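Local coordinates for protein rhamnogalacturonan endolyase YesW (Bacillus subtilis, PDB 2ZUX) that cleaves rhamnogalacturonan of plant cell-wall pectin by endo-type elimination and releases oligosaccharides, needing calcium or manganese for activity, at residues Trp405-Ala419 and Glu429-Gly441. Residues are numbered along the deposited sequence; the frame is centred on the assembly and turned at random.
With CA (calcium ion), chain I.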
# COMPACT_ATOMS: atom_id res chain seq x y z
N TRP A 405 -16.28 -16.41 -12.72
CA TRP A 405 -17.04 -17.26 -11.81
C TRP A 405 -17.37 -16.47 -10.55
O TRP A 405 -16.72 -15.47 -10.25
CB TRP A 405 -16.31 -18.56 -11.48
CG TRP A 405 -14.97 -18.39 -10.80
CD1 TRP A 405 -13.76 -18.25 -11.41
CD2 TRP A 405 -14.72 -18.36 -9.39
NE1 TRP A 405 -12.76 -18.14 -10.47
CE2 TRP A 405 -13.33 -18.19 -9.22
CE3 TRP A 405 -15.53 -18.47 -8.25
CZ2 TRP A 405 -12.73 -18.14 -7.96
CZ3 TRP A 405 -14.94 -18.42 -7.00
CH2 TRP A 405 -13.55 -18.24 -6.86
N GLY A 406 -18.41 -16.91 -9.85
CA GLY A 406 -18.80 -16.30 -8.59
C GLY A 406 -19.55 -17.31 -7.76
O GLY A 406 -20.02 -18.33 -8.29
N VAL A 407 -19.67 -17.03 -6.47
CA VAL A 407 -20.39 -17.91 -5.55
C VAL A 407 -21.35 -17.08 -4.70
O VAL A 407 -20.95 -16.10 -4.07
CB VAL A 407 -19.42 -18.71 -4.64
CG1 VAL A 407 -20.20 -19.61 -3.68
CG2 VAL A 407 -18.45 -19.55 -5.47
N TYR A 408 -22.62 -17.47 -4.70
CA TYR A 408 -23.63 -16.85 -3.85
C TYR A 408 -23.36 -17.20 -2.39
O TYR A 408 -23.09 -18.36 -2.06
CB TYR A 408 -25.01 -17.35 -4.25
CG TYR A 408 -26.12 -16.90 -3.34
CD1 TYR A 408 -26.57 -15.58 -3.34
CD2 TYR A 408 -26.74 -17.80 -2.47
CE1 TYR A 408 -27.59 -15.16 -2.50
CE2 TYR A 408 -27.77 -17.40 -1.63
CZ TYR A 408 -28.19 -16.08 -1.65
OH TYR A 408 -29.21 -15.68 -0.82
N ALA A 409 -23.44 -16.19 -1.52
CA ALA A 409 -23.25 -16.40 -0.09
C ALA A 409 -24.52 -16.23 0.72
O ALA A 409 -24.71 -16.92 1.72
CB ALA A 409 -22.17 -15.46 0.43
N GLY A 410 -25.37 -15.29 0.31
CA GLY A 410 -26.59 -14.98 1.06
C GLY A 410 -26.31 -14.31 2.39
O GLY A 410 -27.15 -14.30 3.29
N LYS A 411 -25.11 -13.74 2.50
CA LYS A 411 -24.69 -13.01 3.70
C LYS A 411 -23.55 -12.06 3.33
O LYS A 411 -22.95 -12.19 2.26
CB LYS A 411 -24.24 -13.97 4.81
CG LYS A 411 -23.05 -14.85 4.43
CD LYS A 411 -22.66 -15.85 5.52
CE LYS A 411 -21.84 -15.21 6.62
NZ LYS A 411 -20.94 -16.19 7.29
N ASP A 412 -23.28 -11.13 4.23
CA ASP A 412 -22.12 -10.25 4.16
C ASP A 412 -20.85 -11.11 4.17
O ASP A 412 -20.63 -11.89 5.09
CB ASP A 412 -22.16 -9.31 5.37
CG ASP A 412 -21.03 -8.29 5.40
OD1 ASP A 412 -20.14 -8.32 4.53
OD2 ASP A 412 -21.06 -7.45 6.32
N VAL A 413 -20.05 -11.00 3.11
CA VAL A 413 -18.73 -11.66 3.08
C VAL A 413 -17.70 -10.56 3.26
O VAL A 413 -17.39 -9.82 2.32
CB VAL A 413 -18.51 -12.45 1.76
CG1 VAL A 413 -17.13 -13.13 1.77
CG2 VAL A 413 -19.62 -13.48 1.58
N GLY A 414 -17.17 -10.44 4.47
CA GLY A 414 -16.36 -9.28 4.83
C GLY A 414 -14.88 -9.35 4.48
O GLY A 414 -14.20 -8.33 4.53
N ARG A 415 -14.39 -10.54 4.16
CA ARG A 415 -12.98 -10.74 3.88
C ARG A 415 -12.82 -11.66 2.68
O ARG A 415 -13.60 -12.59 2.48
CB ARG A 415 -12.26 -11.37 5.08
CG ARG A 415 -12.31 -10.58 6.37
CD ARG A 415 -11.52 -9.29 6.26
NE ARG A 415 -11.33 -8.72 7.59
CZ ARG A 415 -10.29 -8.95 8.37
NH1 ARG A 415 -9.29 -9.74 7.97
NH2 ARG A 415 -10.24 -8.40 9.58
N GLY A 416 -11.77 -11.42 1.90
CA GLY A 416 -11.37 -12.32 0.83
C GLY A 416 -9.91 -12.14 0.55
O GLY A 416 -9.40 -11.03 0.68
N MET A 417 -9.24 -13.23 0.17
CA MET A 417 -7.81 -13.20 -0.13
C MET A 417 -7.49 -13.83 -1.47
O MET A 417 -8.24 -14.67 -1.96
CB MET A 417 -7.03 -13.92 0.97
CG MET A 417 -6.31 -12.99 1.92
SD MET A 417 -4.93 -12.11 1.16
CE MET A 417 -3.80 -13.48 0.83
N ALA A 418 -6.37 -13.41 -2.05
CA ALA A 418 -5.86 -14.01 -3.26
C ALA A 418 -4.36 -14.18 -3.09
O ALA A 418 -3.65 -13.22 -2.76
CB ALA A 418 -6.14 -13.11 -4.46
N ALA A 419 -3.88 -15.41 -3.30
CA ALA A 419 -2.46 -15.74 -3.19
C ALA A 419 -2.21 -17.14 -3.73
O ALA A 419 -3.04 -18.03 -3.56
CB ALA A 419 -1.98 -15.66 -1.75
N GLU A 429 -4.68 -18.99 -5.82
CA GLU A 429 -5.90 -19.41 -5.15
C GLU A 429 -6.60 -18.19 -4.55
O GLU A 429 -5.99 -17.13 -4.35
CB GLU A 429 -5.57 -20.41 -4.04
CG GLU A 429 -5.17 -21.80 -4.55
CD GLU A 429 -3.89 -21.82 -5.38
OE1 GLU A 429 -2.83 -21.39 -4.87
OE2 GLU A 429 -3.94 -22.28 -6.54
N VAL A 430 -7.89 -18.33 -4.29
CA VAL A 430 -8.65 -17.28 -3.62
C VAL A 430 -9.49 -17.92 -2.54
O VAL A 430 -9.87 -19.09 -2.64
CB VAL A 430 -9.53 -16.46 -4.60
CG1 VAL A 430 -8.68 -15.78 -5.68
CG2 VAL A 430 -10.60 -17.33 -5.23
N TRP A 431 -9.74 -17.18 -1.47
CA TRP A 431 -10.61 -17.70 -0.42
C TRP A 431 -11.45 -16.64 0.23
O TRP A 431 -11.05 -15.48 0.34
CB TRP A 431 -9.85 -18.51 0.64
CG TRP A 431 -8.80 -17.83 1.51
CD1 TRP A 431 -8.96 -17.39 2.80
CD2 TRP A 431 -7.42 -17.60 1.18
NE1 TRP A 431 -7.78 -16.89 3.28
CE2 TRP A 431 -6.82 -17.01 2.32
CE3 TRP A 431 -6.64 -17.84 0.05
CZ2 TRP A 431 -5.47 -16.65 2.35
CZ3 TRP A 431 -5.30 -17.48 0.07
CH2 TRP A 431 -4.73 -16.89 1.22
N ALA A 432 -12.65 -17.06 0.65
CA ALA A 432 -13.62 -16.19 1.29
C ALA A 432 -14.77 -17.04 1.78
O ALA A 432 -15.05 -18.10 1.20
CB ALA A 432 -14.12 -15.15 0.32
N ASN A 433 -15.45 -16.56 2.82
CA ASN A 433 -16.65 -17.22 3.36
C ASN A 433 -16.41 -18.70 3.67
O ASN A 433 -17.30 -19.53 3.51
CB ASN A 433 -17.85 -17.03 2.41
CG ASN A 433 -19.19 -17.25 3.10
OD1 ASN A 433 -19.37 -16.90 4.26
ND2 ASN A 433 -20.14 -17.81 2.37
N GLY A 434 -15.19 -19.02 4.13
CA GLY A 434 -14.89 -20.36 4.63
C GLY A 434 -14.52 -21.41 3.60
O GLY A 434 -14.36 -22.58 3.94
N SER A 435 -14.39 -21.01 2.33
CA SER A 435 -13.95 -21.92 1.27
C SER A 435 -12.76 -21.38 0.49
O SER A 435 -12.63 -20.17 0.29
CB SER A 435 -15.10 -22.20 0.30
OG SER A 435 -16.07 -23.04 0.90
N LEU A 436 -11.91 -22.31 0.06
CA LEU A 436 -10.72 -22.04 -0.74
C LEU A 436 -10.99 -22.52 -2.17
O LEU A 436 -11.52 -23.61 -2.37
CB LEU A 436 -9.53 -22.81 -0.16
CG LEU A 436 -8.20 -22.71 -0.92
CD1 LEU A 436 -7.69 -21.27 -0.93
CD2 LEU A 436 -7.19 -23.66 -0.31
N TYR A 437 -10.60 -21.71 -3.16
CA TYR A 437 -10.85 -22.03 -4.56
C TYR A 437 -9.61 -21.84 -5.41
O TYR A 437 -8.76 -20.99 -5.13
CB TYR A 437 -11.92 -21.11 -5.13
CG TYR A 437 -13.24 -21.11 -4.40
CD1 TYR A 437 -14.28 -21.95 -4.80
CD2 TYR A 437 -13.46 -20.25 -3.33
CE1 TYR A 437 -15.49 -21.95 -4.13
CE2 TYR A 437 -14.66 -20.24 -2.65
CZ TYR A 437 -15.67 -21.08 -3.06
OH TYR A 437 -16.87 -21.06 -2.39
N SER A 438 -9.53 -22.59 -6.50
CA SER A 438 -8.54 -22.32 -7.52
C SER A 438 -8.94 -21.06 -8.28
O SER A 438 -10.06 -20.56 -8.14
CB SER A 438 -8.45 -23.49 -8.50
OG SER A 438 -9.57 -23.49 -9.38
N ALA A 439 -8.03 -20.55 -9.09
CA ALA A 439 -8.30 -19.40 -9.95
C ALA A 439 -9.46 -19.65 -10.93
O ALA A 439 -10.04 -18.71 -11.48
CB ALA A 439 -7.05 -19.00 -10.72
N LYS A 440 -9.77 -20.93 -11.15
CA LYS A 440 -10.87 -21.33 -12.03
C LYS A 440 -12.19 -21.51 -11.28
O LYS A 440 -13.21 -21.85 -11.88
CB LYS A 440 -10.53 -22.64 -12.75
CG LYS A 440 -9.23 -22.66 -13.53
CD LYS A 440 -9.24 -21.66 -14.68
CE LYS A 440 -8.06 -21.87 -15.61
NZ LYS A 440 -8.08 -20.85 -16.70
N GLY A 441 -12.17 -21.31 -9.96
CA GLY A 441 -13.38 -21.44 -9.16
C GLY A 441 -13.69 -22.84 -8.65
O GLY A 441 -14.80 -23.10 -8.20
CA CA I . -1.60 -22.14 -7.13
O HOH W 1 -22.92 -18.61 2.78
O HOH W 2 -18.98 -14.44 5.40
O HOH W 3 -14.52 -14.32 4.26
O HOH W 4 0.38 -22.27 -8.45
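Trp405 reaches from the last strand of one β-propeller sheet to the antiparallel hairpin of strands 416-419 and 429-432 in the next; the chain after Val407 loops over between the two sheets. The Trp405 indole packs against the turn 438-441, with Gly441 CA over the six-membered ring, a CH-pi contact 3.4 Å from the centroid. Trp405 NE1 donates to Ala439 O (3.0 Å, N-H...O 151°) from above the carbonyl plane, while Val430 CG2 meets the ring edge at Trp405 CH2 (3.5 Å). The Tyr437 ring sits obliquely to this indole, planes at 43°, and Val407 CG2 packs obliquely beside the hydroxyl end of the Tyr437 ring. With an alanine at Trp405, a gap would probably open between Val430, Tyr437 and Gly441, and Ala439 O would lose its indole donor. Phe395 stacks on Trp405 within the preceding sheet. On the other face of the hairpin, CG of Trp431 lies between its backbone N and carbonyl carbon (chi1 64°), which lets Met417 CB cover one face of the six-membered ring; the bent methionine chain brings Met417 CE to Trp431 CH2. Trp431 NE1 donates to Ser451 O. Lys411 NZ gives Asn433 OD1 only a weak bond; one water joins Asn433 ND2 to Ala409 O, another Asn433 OD1 to Asp412 O. Glu429 OE1 accepts from Ile421 N, and both carboxylate oxygens of Glu429 grip a calcium ion, OE2 at 2.4 Å and OE1 at 2.7 Å.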